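PDB 6LD7: cystathionine gamma-synthase, which probably condenses an activated homoserine ester with cysteine to give cystathionine in the methionine biosynthesis pathway, using pyridoxal 5'-phosphate as cofactor. Local coordinates for residues E228-Q231 with Q232-W236; L251-R254 with G255-L259; A298-A301 with R302-G306; E359-A363 with A364-D368; A380-L383 with L384-L387. The protein carries 1 engineered substitution. All coordinates share one frame; numbering follows the deposited sequence.

Interaction 1 (E228-Q231 with Q232-W236); sequences ELHQ and QLVWW
H230 and V234 meet one helical turn apart in a local CH-pi contact on helix 227-240, near the surface where this helix lies against the large mixed sheet. Methyl CG2 of V234 sits over one face of the imidazole, 4.0 Å from the centroid of the H230 ring and 27° off its normal. The CE1 atom of H230 comes closest to that methyl, with CE1 to V234 CG2 at 3.7 Å. A chi1 of 171° swings the imidazole out from the helix. CG2 of V234, beside its own backbone N, points back toward H230, so a short branched side chain is enough to reach the ring.

On the polar flank, E228 and Q232 lie side by side and point the same way. Here Q232 NE2 rests 3.8 Å from E228 CG, a contact with the aliphatic part of the glutamate, while the carboxylate and amide planes are turned 40° apart. L229 and L233 make the apolar flank, CD2 of L229 being 4.4 Å from CG of L233. Underneath, the backbone bond from L233 N to L229 O measures 2.9 Å.

L229 and L233 press on A224 and L202, whereas H230 and V234 reach V82. W235 and W236 pack on R117 and A121 of the second subunit. This is an amphipathic helix flanking the seven-stranded sheet of a fold type I pyridoxal-phosphate enzyme.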
loop_
_atom_site.group_PDB
_atom_site.type_symbol
_atom_site.label_atom_id
_atom_site.label_comp_id
_atom_site.label_asym_id
_atom_site.label_seq_id
_atom_site.Cartn_x
_atom_site.Cartn_y
_atom_site.Cartn_z
ATOM N N GLU C 228 27.635 -20.230 1.161
ATOM C CA GLU C 228 28.038 -20.115 2.565
ATOM C C GLU C 228 28.156 -18.620 2.911
ATOM O O GLU C 228 27.652 -18.253 3.959
ATOM C CB GLU C 228 29.298 -20.928 2.796
ATOM C CG GLU C 228 29.980 -20.703 4.134
ATOM C CD GLU C 228 31.292 -21.500 4.237
ATOM O OE1 GLU C 228 32.200 -21.098 5.046
ATOM O OE2 GLU C 228 31.436 -22.520 3.455
ATOM N N LEU C 229 28.725 -17.760 2.076
ATOM C CA LEU C 229 28.748 -16.329 2.449
ATOM C C LEU C 229 27.290 -15.786 2.496
ATOM O O LEU C 229 26.972 -14.851 3.289
ATOM C CB LEU C 229 29.536 -15.565 1.415
ATOM C CG LEU C 229 30.426 -14.456 1.908
ATOM C CD1 LEU C 229 30.772 -13.519 0.768
ATOM C CD2 LEU C 229 29.963 -13.779 3.192
ATOM N N HIS C 230 26.447 -16.238 1.573
ATOM C CA HIS C 230 25.004 -15.862 1.540
ATOM C C HIS C 230 24.349 -16.113 2.913
ATOM O O HIS C 230 23.677 -15.212 3.410
ATOM C CB HIS C 230 24.280 -16.557 0.407
ATOM C CG HIS C 230 22.819 -16.380 0.466
ATOM N ND1 HIS C 230 22.225 -15.128 0.383
ATOM C CD2 HIS C 230 21.827 -17.264 0.702
ATOM C CE1 HIS C 230 20.913 -15.270 0.536
ATOM N NE2 HIS C 230 20.650 -16.571 0.694
ATOM N N GLN C 231 24.586 -17.264 3.505
ATOM C CA GLN C 231 24.033 -17.721 4.805
ATOM C C GLN C 231 24.580 -16.806 5.904
ATOM O O GLN C 231 23.819 -16.447 6.776
ATOM C CB GLN C 231 24.290 -19.218 5.082
ATOM C CG GLN C 231 23.361 -20.166 4.303
ATOM C CD GLN C 231 21.861 -19.857 4.320
ATOM O OE1 GLN C 231 21.135 -20.015 3.339
ATOM N NE2 GLN C 231 21.329 -19.378 5.425
ATOM N N GLN C 232 25.831 -16.399 5.838
ATOM C CA GLN C 232 26.379 -15.420 6.790
ATOM C C GLN C 232 25.701 -14.077 6.607
ATOM O O GLN C 232 25.360 -13.470 7.643
ATOM C CB GLN C 232 27.878 -15.337 6.615
ATOM C CG GLN C 232 28.569 -16.661 6.993
ATOM C CD GLN C 232 30.039 -16.500 6.662
ATOM O OE1 GLN C 232 30.625 -15.512 7.032
ATOM N NE2 GLN C 232 30.601 -17.319 5.795
ATOM N N LEU C 233 25.390 -13.665 5.385
ATOM C CA LEU C 233 24.712 -12.363 5.237
ATOM C C LEU C 233 23.280 -12.413 5.812
ATOM O O LEU C 233 22.850 -11.414 6.437
ATOM C CB LEU C 233 24.702 -11.944 3.783
ATOM C CG LEU C 233 26.064 -11.691 3.126
ATOM C CD1 LEU C 233 25.821 -11.667 1.656
ATOM C CD2 LEU C 233 26.648 -10.373 3.590
ATOM N N VAL C 234 22.577 -13.526 5.629
ATOM C CA VAL C 234 21.207 -13.714 6.147
ATOM C C VAL C 234 21.279 -13.590 7.667
ATOM O O VAL C 234 20.427 -12.979 8.284
ATOM C CB VAL C 234 20.670 -15.068 5.667
ATOM C CG1 VAL C 234 19.415 -15.524 6.451
ATOM C CG2 VAL C 234 20.332 -15.049 4.154
ATOM N N TRP C 235 22.243 -14.253 8.282
ATOM C CA TRP C 235 22.342 -14.294 9.749
ATOM C C TRP C 235 22.627 -12.867 10.280
ATOM O O TRP C 235 21.928 -12.426 11.151
ATOM C CB TRP C 235 23.427 -15.300 10.125
ATOM C CG TRP C 235 23.465 -15.521 11.600
ATOM C CD1 TRP C 235 22.909 -16.594 12.259
ATOM C CD2 TRP C 235 24.102 -14.657 12.595
ATOM N NE1 TRP C 235 23.198 -16.464 13.608
ATOM C CE2 TRP C 235 23.898 -15.293 13.851
ATOM C CE3 TRP C 235 24.878 -13.482 12.549
ATOM C CZ2 TRP C 235 24.359 -14.720 15.048
ATOM C CZ3 TRP C 235 25.314 -12.899 13.719
ATOM C CH2 TRP C 235 25.072 -13.524 14.959
ATOM N N TRP C 236 23.574 -12.144 9.699
ATOM C CA TRP C 236 23.946 -10.780 10.117
ATOM C C TRP C 236 22.806 -9.799 9.857
ATOM O O TRP C 236 22.594 -8.877 10.702
ATOM C CB TRP C 236 25.241 -10.343 9.476
ATOM C CG TRP C 236 26.429 -10.906 10.199
ATOM C CD1 TRP C 236 27.205 -11.938 9.785
ATOM C CD2 TRP C 236 27.029 -10.377 11.395
ATOM N NE1 TRP C 236 28.175 -12.139 10.708
ATOM C CE2 TRP C 236 28.076 -11.244 11.730
ATOM C CE3 TRP C 236 26.622 -9.422 12.336
ATOM C CZ2 TRP C 236 28.874 -11.077 12.863
ATOM C CZ3 TRP C 236 27.410 -9.223 13.450
ATOM C CH2 TRP C 236 28.522 -10.042 13.707
#

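Interaction 2 (L251-R254 with G255-L259); sequences LTLR and GLRTL
The last turn of helix 246-256, with the type I beta turn L256 to L259 that leads into helix 259-277, brings R257 back over L253 and beside R254. R257 CG is anti to the carbonyl carbon (chi1 -68°), which aims the extended chain back along the helix. Its guanidinium then lays one face over L253 CG, and NH2 stands 3.9 Å from L253 CD2. Near the plane of the same group, at its edge, NH1 is 3.5 Å from R254 CA. Leucine suits this spot because its branched end can lie under a flat cation and also touch its other neighbour: CD1 of L253 is 4.0 Å from CD1 of L256. Both leucines also pack on helix 63-76, L253 on L68 and L256 on A71 and L75.

Backbone carbonyls at the helix end find varied donors. R257 N bonds to L253 O at 3.2 Å, while T258 N turns back to G255 O at 3.1 Å. A water donates to R254 O over 2.7 Å and is also hydrogen-bonded to T258 OG1. R262 adds bonds from NH2 to G255 O and from NE to T258 OG1.

R254 extends away to a salt bridge with D216 of the third subunit, and R257 NH2 reaches A23 O. Both arginines thus have polar partners, the buried R254 in another subunit, and the carbonyl-rich helix end would be expected to attract the positive charge of R262.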
loop_
_atom_site.group_PDB
_atom_site.type_symbol
_atom_site.label_atom_id
_atom_site.label_comp_id
_atom_site.label_asym_id
_atom_site.label_seq_id
_atom_site.Cartn_x
_atom_site.Cartn_y
_atom_site.Cartn_z
ATOM N N LEU C 251 6.928 -3.299 -4.217
ATOM C CA LEU C 251 7.023 -2.203 -5.201
ATOM C C LEU C 251 8.323 -2.357 -6.021
ATOM O O LEU C 251 8.314 -2.025 -7.220
ATOM C CB LEU C 251 7.048 -0.868 -4.479
ATOM C CG LEU C 251 5.689 -0.276 -4.096
ATOM C CD1 LEU C 251 5.905 1.133 -3.630
ATOM C CD2 LEU C 251 4.714 -0.327 -5.301
ATOM N N THR C 252 9.408 -2.774 -5.400
ATOM C CA THR C 252 10.697 -2.950 -6.118
ATOM C C THR C 252 10.689 -4.109 -7.084
ATOM O O THR C 252 11.112 -3.875 -8.170
ATOM C CB THR C 252 12.013 -2.778 -5.345
ATOM O OG1 THR C 252 13.225 -3.512 -5.651
ATOM C CG2 THR C 252 11.857 -2.261 -3.986
ATOM N N LEU C 253 10.084 -5.223 -6.771
ATOM C CA LEU C 253 9.913 -6.266 -7.765
ATOM C C LEU C 253 9.018 -5.734 -8.907
ATOM O O LEU C 253 9.316 -5.989 -10.131
ATOM C CB LEU C 253 9.318 -7.468 -7.060
ATOM C CG LEU C 253 9.381 -8.730 -7.867
ATOM C CD1 LEU C 253 10.806 -9.149 -8.129
ATOM C CD2 LEU C 253 8.625 -9.823 -7.153
ATOM N N ARG C 254 7.971 -5.007 -8.596
ATOM C CA ARG C 254 7.152 -4.398 -9.663
ATOM C C ARG C 254 8.028 -3.539 -10.589
ATOM O O ARG C 254 7.944 -3.644 -11.826
ATOM C CB ARG C 254 6.049 -3.570 -9.047
ATOM C CG ARG C 254 4.934 -3.220 -10.027
ATOM C CD ARG C 254 3.948 -2.293 -9.352
ATOM N NE ARG C 254 2.624 -2.241 -9.910
ATOM C CZ ARG C 254 2.156 -1.259 -10.648
ATOM N NH1 ARG C 254 2.882 -0.187 -10.909
ATOM N NH2 ARG C 254 0.891 -1.249 -10.939
ATOM N N GLY C 255 8.841 -2.658 -10.023
ATOM C CA GLY C 255 9.728 -1.877 -10.873
ATOM C C GLY C 255 10.705 -2.742 -11.660
ATOM O O GLY C 255 10.910 -2.428 -12.818
ATOM N N LEU C 256 11.270 -3.806 -11.087
ATOM C CA LEU C 256 12.284 -4.650 -11.751
ATOM C C LEU C 256 11.727 -5.159 -13.061
ATOM O O LEU C 256 12.533 -5.516 -13.960
ATOM C CB LEU C 256 12.537 -5.900 -10.934
ATOM C CG LEU C 256 13.898 -6.487 -10.826
ATOM C CD1 LEU C 256 13.866 -7.917 -10.376
ATOM C CD2 LEU C 256 14.865 -6.204 -11.901
ATOM N N ARG C 257 10.446 -5.531 -13.062
ATOM C CA ARG C 257 9.824 -6.121 -14.263
ATOM C C ARG C 257 10.022 -5.262 -15.532
ATOM O O ARG C 257 9.881 -5.843 -16.622
ATOM C CB ARG C 257 8.323 -6.320 -13.979
ATOM C CG ARG C 257 8.149 -7.412 -12.922
ATOM C CD ARG C 257 6.721 -7.944 -12.849
ATOM N NE ARG C 257 6.551 -9.065 -11.920
ATOM C CZ ARG C 257 6.170 -8.917 -10.651
ATOM N NH1 ARG C 257 6.106 -7.716 -10.082
ATOM N NH2 ARG C 257 5.896 -9.984 -9.940
ATOM N N THR C 258 10.152 -3.942 -15.415
ATOM C CA THR C 258 10.337 -3.078 -16.575
ATOM C C THR C 258 11.795 -2.624 -16.687
ATOM O O THR C 258 12.011 -1.717 -17.462
ATOM C CB THR C 258 9.387 -1.887 -16.526
ATOM O OG1 THR C 258 9.712 -1.174 -15.325
ATOM C CG2 THR C 258 7.941 -2.363 -16.645
ATOM N N LEU C 259 12.743 -3.216 -15.963
ATOM C CA LEU C 259 14.147 -2.685 -15.946
ATOM C C LEU C 259 14.739 -2.724 -17.380
ATOM O O LEU C 259 15.411 -1.770 -17.802
ATOM C CB LEU C 259 15.007 -3.535 -15.000
ATOM C CG LEU C 259 16.481 -3.207 -14.950
ATOM C CD1 LEU C 259 16.721 -1.775 -14.528
ATOM C CD2 LEU C 259 17.188 -4.141 -14.018
HETATM O O HOH W 1 7.635 -1.628 -13.601
#

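Interaction 3 (A298-A301 with R302-G306); sequences ALAA and RQQKG
L299 O collects two backbone donors as helix 297-303 runs out, Q303 N at 2.8 Å nearly along the C=O axis and R302 N at 3.0 Å from well above the carbonyl plane. R302 N is shared, since it also reaches A298 O at 3.2 Å, so its hydrogen is divided between an i-3 and an i-4 acceptor. Q304 N then bonds to A300 O, and there Q304 leaves helical geometry.

Two glutamines fold back on this last turn. In Q303 the CG occupies the crowded position between backbone N and carbonyl carbon (chi1 79°), from which the extended chain crosses L299, with OE1 3.7 Å from L299 CD1. The amide is anchored beyond the turn: NE2 donates to T165 O and OE1 accepts from L167 N, so the buried amide is satisfied by the backbone although its oxygen lies against a leucine methyl.

Q304 lies over A300, its OE1 3.6 Å and its CD 3.7 Å from A300 CB. A small methyl suits this place, letting the amide settle close against the helix. Q304 NE2 then donates to G306 O at 3.0 Å, with the acceptor only 5° out of the amide plane, which ties the side chain to the chain beyond the helix.

Bonding to i-3 mixed with bonding to i-4 gives the last turn of this alpha-helix a 3-10-like character, here at the exit toward strand 310-315 of the smaller sheet.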
loop_
_atom_site.group_PDB
_atom_site.type_symbol
_atom_site.label_atom_id
_atom_site.label_comp_id
_atom_site.label_asym_id
_atom_site.label_seq_id
_atom_site.Cartn_x
_atom_site.Cartn_y
_atom_site.Cartn_z
ATOM N N ALA C 298 36.974 1.624 -24.011
ATOM C CA ALA C 298 37.137 0.265 -24.547
ATOM C C ALA C 298 36.868 -0.772 -23.467
ATOM O O ALA C 298 36.313 -1.854 -23.763
ATOM C CB ALA C 298 38.542 0.063 -25.156
ATOM N N LEU C 299 37.334 -0.487 -22.263
ATOM C CA LEU C 299 37.095 -1.393 -21.132
ATOM C C LEU C 299 35.579 -1.462 -20.811
ATOM O O LEU C 299 35.010 -2.583 -20.752
ATOM C CB LEU C 299 37.951 -0.839 -19.986
ATOM C CG LEU C 299 37.627 -1.452 -18.632
ATOM C CD1 LEU C 299 37.959 -2.935 -18.687
ATOM C CD2 LEU C 299 38.436 -0.693 -17.572
ATOM N N ALA C 300 34.885 -0.332 -20.859
ATOM C CA ALA C 300 33.433 -0.313 -20.599
ATOM C C ALA C 300 32.733 -1.110 -21.698
ATOM O O ALA C 300 31.746 -1.815 -21.370
ATOM C CB ALA C 300 32.976 1.114 -20.527
ATOM N N ALA C 301 33.168 -0.995 -22.958
ATOM C CA ALA C 301 32.524 -1.707 -24.109
ATOM C C ALA C 301 32.685 -3.207 -23.888
ATOM O O ALA C 301 31.800 -3.912 -24.217
ATOM C CB ALA C 301 33.146 -1.308 -25.471
ATOM N N ARG C 302 33.724 -3.676 -23.217
ATOM C CA ARG C 302 33.891 -5.145 -22.978
ATOM C C ARG C 302 33.267 -5.580 -21.660
ATOM O O ARG C 302 32.802 -6.656 -21.677
ATOM C CB ARG C 302 35.370 -5.590 -22.973
ATOM C CG ARG C 302 35.930 -5.476 -24.396
ATOM C CD ARG C 302 35.566 -6.588 -25.405
ATOM N NE ARG C 302 36.421 -7.744 -25.058
ATOM C CZ ARG C 302 37.761 -7.830 -25.238
ATOM N NH1 ARG C 302 38.424 -8.895 -24.804
ATOM N NH2 ARG C 302 38.437 -6.878 -25.867
ATOM N N GLN C 303 33.363 -4.861 -20.537
ATOM C CA GLN C 303 32.873 -5.490 -19.313
ATOM C C GLN C 303 31.396 -5.140 -19.017
ATOM O O GLN C 303 30.886 -5.703 -18.091
ATOM C CB GLN C 303 33.795 -5.184 -18.156
ATOM C CG GLN C 303 33.645 -3.849 -17.549
ATOM C CD GLN C 303 34.577 -3.606 -16.375
ATOM O OE1 GLN C 303 35.559 -4.292 -16.148
ATOM N NE2 GLN C 303 34.384 -2.463 -15.758
ATOM N N GLN C 304 30.772 -4.239 -19.766
ATOM C CA GLN C 304 29.407 -3.718 -19.587
ATOM C C GLN C 304 28.581 -4.149 -20.822
ATOM O O GLN C 304 29.170 -4.223 -21.886
ATOM C CB GLN C 304 29.345 -2.179 -19.429
ATOM C CG GLN C 304 30.247 -1.599 -18.349
ATOM C CD GLN C 304 30.246 -0.088 -18.272
ATOM O OE1 GLN C 304 31.079 0.451 -17.536
ATOM N NE2 GLN C 304 29.358 0.613 -19.009
ATOM N N LYS C 305 27.260 -4.381 -20.702
ATOM C CA LYS C 305 26.402 -4.668 -21.867
ATOM C C LYS C 305 25.816 -3.373 -22.398
ATOM O O LYS C 305 25.099 -3.457 -23.370
ATOM C CB LYS C 305 25.311 -5.667 -21.515
ATOM C CG LYS C 305 25.902 -6.929 -20.885
ATOM C CD LYS C 305 24.944 -7.838 -20.116
ATOM C CE LYS C 305 24.466 -8.991 -20.976
ATOM N NZ LYS C 305 24.008 -10.105 -20.120
ATOM N N GLY C 306 26.111 -2.205 -21.813
ATOM C CA GLY C 306 25.734 -0.948 -22.489
ATOM C C GLY C 306 26.428 0.145 -21.746
ATOM O O GLY C 306 27.037 -0.180 -20.685
#

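Interaction 4 (E359-A363 with A364-D368); sequences EARAA and AGISD
R361 O and I366 N make an i to i+5 backbone bond at this helix ending, 3.0 Å long. A second bond, from G365 N to A362 O, measures 3.2 Å and approaches from above the carbonyl plane. The chain leaves the helix at G365, whose phi of 77° is easy for a residue without a side chain and costly for most others. The preceding A364 N still makes an ordinary helical bond to A360 O.

In the hydrocarbon part of the contact the aliphatic base of R361 meets I366. CB of I366 lies 4.2 Å from CB of R361, and the rest of the isoleucine leads away into a buried place beside P160 and P348, where a branched hydrocarbon is well suited.

Water carries the polar part. The guanidinium of R361, swung round by a bend at chi3 (-56°), holds two waters at its edge and in its plane. One takes a bond from NE of R361 at 2.8 Å and donates to D368 OD1 at 2.6 Å as well as to I366 O. The other accepts from NH2 of R361 at 2.9 Å and donates to OD1 of D368 at 2.7 Å. Arginine and aspartate are therefore joined through solvent, for R361 NE and D368 OD1 stand 4.5 Å apart, beyond a salt bridge. R361 NH1 meanwhile binds H353 O.

Positive phi at G365, with the bonds I366 N to R361 O and G365 N to A362 O, makes a Schellman motif, often accompanied by such a side-chain contact and here ending helix 358-363 ahead of strand 370-374.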
loop_
_atom_site.group_PDB
_atom_site.type_symbol
_atom_site.label_atom_id
_atom_site.label_comp_id
_atom_site.label_asym_id
_atom_site.label_seq_id
_atom_site.Cartn_x
_atom_site.Cartn_y
_atom_site.Cartn_z
ATOM N N GLU C 359 38.934 23.037 -1.968
ATOM C CA GLU C 359 40.292 22.505 -2.205
ATOM C C GLU C 359 40.181 20.982 -2.440
ATOM O O GLU C 359 40.763 20.505 -3.371
ATOM C CB GLU C 359 41.113 22.969 -1.000
ATOM C CG GLU C 359 42.585 22.648 -1.068
ATOM C CD GLU C 359 43.072 21.540 -0.131
ATOM O OE1 GLU C 359 42.616 20.365 -0.299
ATOM O OE2 GLU C 359 43.929 21.843 0.758
ATOM N N ALA C 360 39.439 20.244 -1.614
ATOM C CA ALA C 360 39.114 18.820 -1.842
ATOM C C ALA C 360 38.419 18.594 -3.205
ATOM O O ALA C 360 38.689 17.578 -3.837
ATOM C CB ALA C 360 38.275 18.309 -0.706
ATOM N N ARG C 361 37.534 19.493 -3.620
ATOM C CA ARG C 361 36.751 19.362 -4.860
ATOM C C ARG C 361 37.747 19.548 -5.999
ATOM O O ARG C 361 37.710 18.734 -6.907
ATOM C CB ARG C 361 35.579 20.335 -4.972
ATOM C CG ARG C 361 34.325 19.834 -4.250
ATOM C CD ARG C 361 33.024 20.554 -4.626
ATOM N NE ARG C 361 33.114 21.993 -4.412
ATOM C CZ ARG C 361 32.894 22.596 -3.210
ATOM N NH1 ARG C 361 32.517 21.937 -2.117
ATOM N NH2 ARG C 361 33.047 23.887 -3.118
ATOM N N ALA C 362 38.629 20.540 -5.934
ATOM C CA ALA C 362 39.607 20.751 -7.027
ATOM C C ALA C 362 40.521 19.507 -7.078
ATOM O O ALA C 362 40.813 19.068 -8.165
ATOM C CB ALA C 362 40.355 22.079 -6.888
ATOM N N ALA C 363 40.924 18.920 -5.956
ATOM C CA ALA C 363 41.734 17.692 -5.972
ATOM C C ALA C 363 40.922 16.531 -6.565
ATOM O O ALA C 363 41.533 15.722 -7.239
ATOM C CB ALA C 363 42.186 17.318 -4.590
ATOM N N ALA C 364 39.597 16.422 -6.330
ATOM C CA ALA C 364 38.822 15.289 -6.864
ATOM C C ALA C 364 38.489 15.533 -8.347
ATOM O O ALA C 364 37.816 14.693 -8.943
ATOM C CB ALA C 364 37.596 15.091 -6.021
ATOM N N GLY C 365 38.797 16.709 -8.897
ATOM C CA GLY C 365 38.445 17.015 -10.299
ATOM C C GLY C 365 36.976 17.364 -10.481
ATOM O O GLY C 365 36.464 17.235 -11.614
ATOM N N ILE C 366 36.369 17.952 -9.455
ATOM C CA ILE C 366 34.979 18.469 -9.498
ATOM C C ILE C 366 35.016 19.994 -9.567
ATOM O O ILE C 366 35.119 20.661 -8.543
ATOM C CB ILE C 366 34.173 18.090 -8.248
ATOM C CG1 ILE C 366 34.399 16.667 -7.758
ATOM C CG2 ILE C 366 32.697 18.425 -8.435
ATOM C CD1 ILE C 366 33.942 15.656 -8.640
ATOM N N SER C 367 34.687 20.486 -10.712
ATOM C CA SER C 367 34.605 21.901 -11.078
ATOM C C SER C 367 33.244 22.501 -10.626
ATOM O O SER C 367 32.214 21.771 -10.554
ATOM C CB SER C 367 34.763 21.852 -12.574
ATOM O OG SER C 367 34.329 23.001 -13.128
ATOM N N ASP C 368 33.207 23.815 -10.458
ATOM C CA ASP C 368 31.981 24.616 -10.245
ATOM C C ASP C 368 31.048 24.516 -11.449
ATOM O O ASP C 368 29.823 24.735 -11.296
ATOM C CB ASP C 368 32.374 26.051 -9.877
ATOM C CG ASP C 368 32.935 26.157 -8.447
ATOM O OD1 ASP C 368 32.998 25.136 -7.690
ATOM O OD2 ASP C 368 33.345 27.246 -8.112
HETATM O O HOH W 2 33.746 22.764 -7.030
HETATM O O HOH W 3 34.402 24.987 -5.408
#

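Interaction 5 (A380-L383 with L384-L387); sequences AEDL and LIDL
L384, I385 and L387 all turn back toward the carbonyl one helical turn behind them. Each has its gamma carbon anti to the carbonyl carbon and beside the backbone N, as in L384 with chi1 -67°, and this lays the branch along the helix. CG of L384 reaches A380 O at 3.3 Å, CG1 of I385 reaches E381 O at 3.2 Å, and CG of L387 reaches L383 O at 3.4 Å. The same carbonyls accept the regular backbone bonds, such as L387 N to L383 O at 3.0 Å, so the hydrocarbon lies beside them and does not replace a donor. In I385 the extended outer arm brings CD1 to 3.5 Å from E381 O. That methyl also passes 4.4 Å from OD1 of D382.

The two aspartates turn their carboxylates off the helix. D386 rests its CB 3.5 Å from D382 O, while OD1 accepts from R330 N and OD2 from Y331 N, so each oxygen of the buried acid has a partner. D382, in the first turn of the helix, is hydrogen-bonded at OD2 to T15 N and T18 OG1, both of the third subunit. An acid suits a helix start, whose dipole probably steadies its negative charge.

L387 is buried against I273 and L276, where a branched hydrocarbon fits, and A380 and L383 pack on N269, so helix 380-396 lies against helix 259-277, with D386 gripping the loop that enters strand 333-334.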
loop_
_atom_site.group_PDB
_atom_site.type_symbol
_atom_site.label_atom_id
_atom_site.label_comp_id
_atom_site.label_asym_id
_atom_site.label_seq_id
_atom_site.Cartn_x
_atom_site.Cartn_y
_atom_site.Cartn_z
ATOM N N ALA C 380 13.327 11.524 -26.496
ATOM C CA ALA C 380 14.620 12.155 -26.822
ATOM C C ALA C 380 14.396 13.571 -27.341
ATOM O O ALA C 380 15.155 14.505 -26.975
ATOM C CB ALA C 380 15.336 11.324 -27.832
ATOM N N GLU C 381 13.420 13.778 -28.211
ATOM C CA GLU C 381 13.239 15.134 -28.822
ATOM C C GLU C 381 13.063 16.204 -27.738
ATOM O O GLU C 381 13.640 17.308 -27.901
ATOM C CB GLU C 381 12.123 15.182 -29.863
ATOM C CG GLU C 381 10.690 15.074 -29.352
ATOM C CD GLU C 381 9.635 14.880 -30.447
ATOM O OE1 GLU C 381 9.083 15.909 -30.893
ATOM O OE2 GLU C 381 9.287 13.715 -30.777
ATOM N N ASP C 382 12.258 15.925 -26.711
ATOM C CA ASP C 382 11.969 16.925 -25.639
ATOM C C ASP C 382 13.204 17.168 -24.804
ATOM O O ASP C 382 13.493 18.330 -24.510
ATOM C CB ASP C 382 10.797 16.493 -24.758
ATOM C CG ASP C 382 9.460 16.487 -25.469
ATOM O OD1 ASP C 382 9.280 17.373 -26.364
ATOM O OD2 ASP C 382 8.598 15.580 -25.142
ATOM N N LEU C 383 13.882 16.110 -24.359
ATOM C CA LEU C 383 15.110 16.304 -23.562
ATOM C C LEU C 383 16.103 17.150 -24.339
ATOM O O LEU C 383 16.725 18.012 -23.722
ATOM C CB LEU C 383 15.736 14.965 -23.179
ATOM C CG LEU C 383 14.802 14.081 -22.374
ATOM C CD1 LEU C 383 15.534 12.833 -21.896
ATOM C CD2 LEU C 383 14.218 14.866 -21.174
ATOM N N LEU C 384 16.241 16.946 -25.651
ATOM C CA LEU C 384 17.225 17.741 -26.452
ATOM C C LEU C 384 16.789 19.216 -26.606
ATOM O O LEU C 384 17.620 20.124 -26.453
ATOM C CB LEU C 384 17.401 17.113 -27.821
ATOM C CG LEU C 384 18.058 15.742 -27.868
ATOM C CD1 LEU C 384 17.935 15.195 -29.277
ATOM C CD2 LEU C 384 19.503 15.818 -27.480
ATOM N N ILE C 385 15.520 19.475 -26.798
ATOM C CA ILE C 385 15.006 20.880 -26.856
ATOM C C ILE C 385 15.295 21.567 -25.510
ATOM O O ILE C 385 15.890 22.682 -25.470
ATOM C CB ILE C 385 13.503 20.839 -27.156
ATOM C CG1 ILE C 385 13.244 20.431 -28.621
ATOM C CG2 ILE C 385 12.854 22.179 -26.776
ATOM C CD1 ILE C 385 11.759 20.067 -28.849
ATOM N N ASP C 386 15.011 20.871 -24.411
ATOM C CA ASP C 386 15.283 21.414 -23.054
ATOM C C ASP C 386 16.767 21.713 -22.867
ATOM O O ASP C 386 17.077 22.847 -22.380
ATOM C CB ASP C 386 14.764 20.456 -21.987
ATOM C CG ASP C 386 14.272 21.099 -20.687
ATOM O OD1 ASP C 386 13.811 22.289 -20.713
ATOM O OD2 ASP C 386 14.321 20.375 -19.643
ATOM N N LEU C 387 17.670 20.798 -23.237
ATOM C CA LEU C 387 19.121 21.070 -23.050
ATOM C C LEU C 387 19.634 22.184 -23.979
ATOM O O LEU C 387 20.485 23.044 -23.523
ATOM C CB LEU C 387 19.935 19.798 -23.220
ATOM C CG LEU C 387 19.663 18.713 -22.191
ATOM C CD1 LEU C 387 20.271 17.413 -22.647
ATOM C CD2 LEU C 387 20.178 19.090 -20.811
#

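How the interactions relate
All five contacts are local and follow one another along the chain from interaction 1 to interaction 5, with no two touching. Interaction 1 flanks the seven-stranded sheet, and its centre lies about 46 Å from that of interaction 5, on the opposite side of the chain's centre. Interaction 2 ends helix 246-256 just before helix 259-277, the helix on which interaction 5 packs; their centres are about 26 Å apart, and both meet the third subunit. Interactions 3 and 4, centres about 27 Å apart, end short helices that precede strands 310-315 and 370-374, neighbours in the five-stranded sheet. Interactions 1, 2 and 5 touch other subunits of the tetramer.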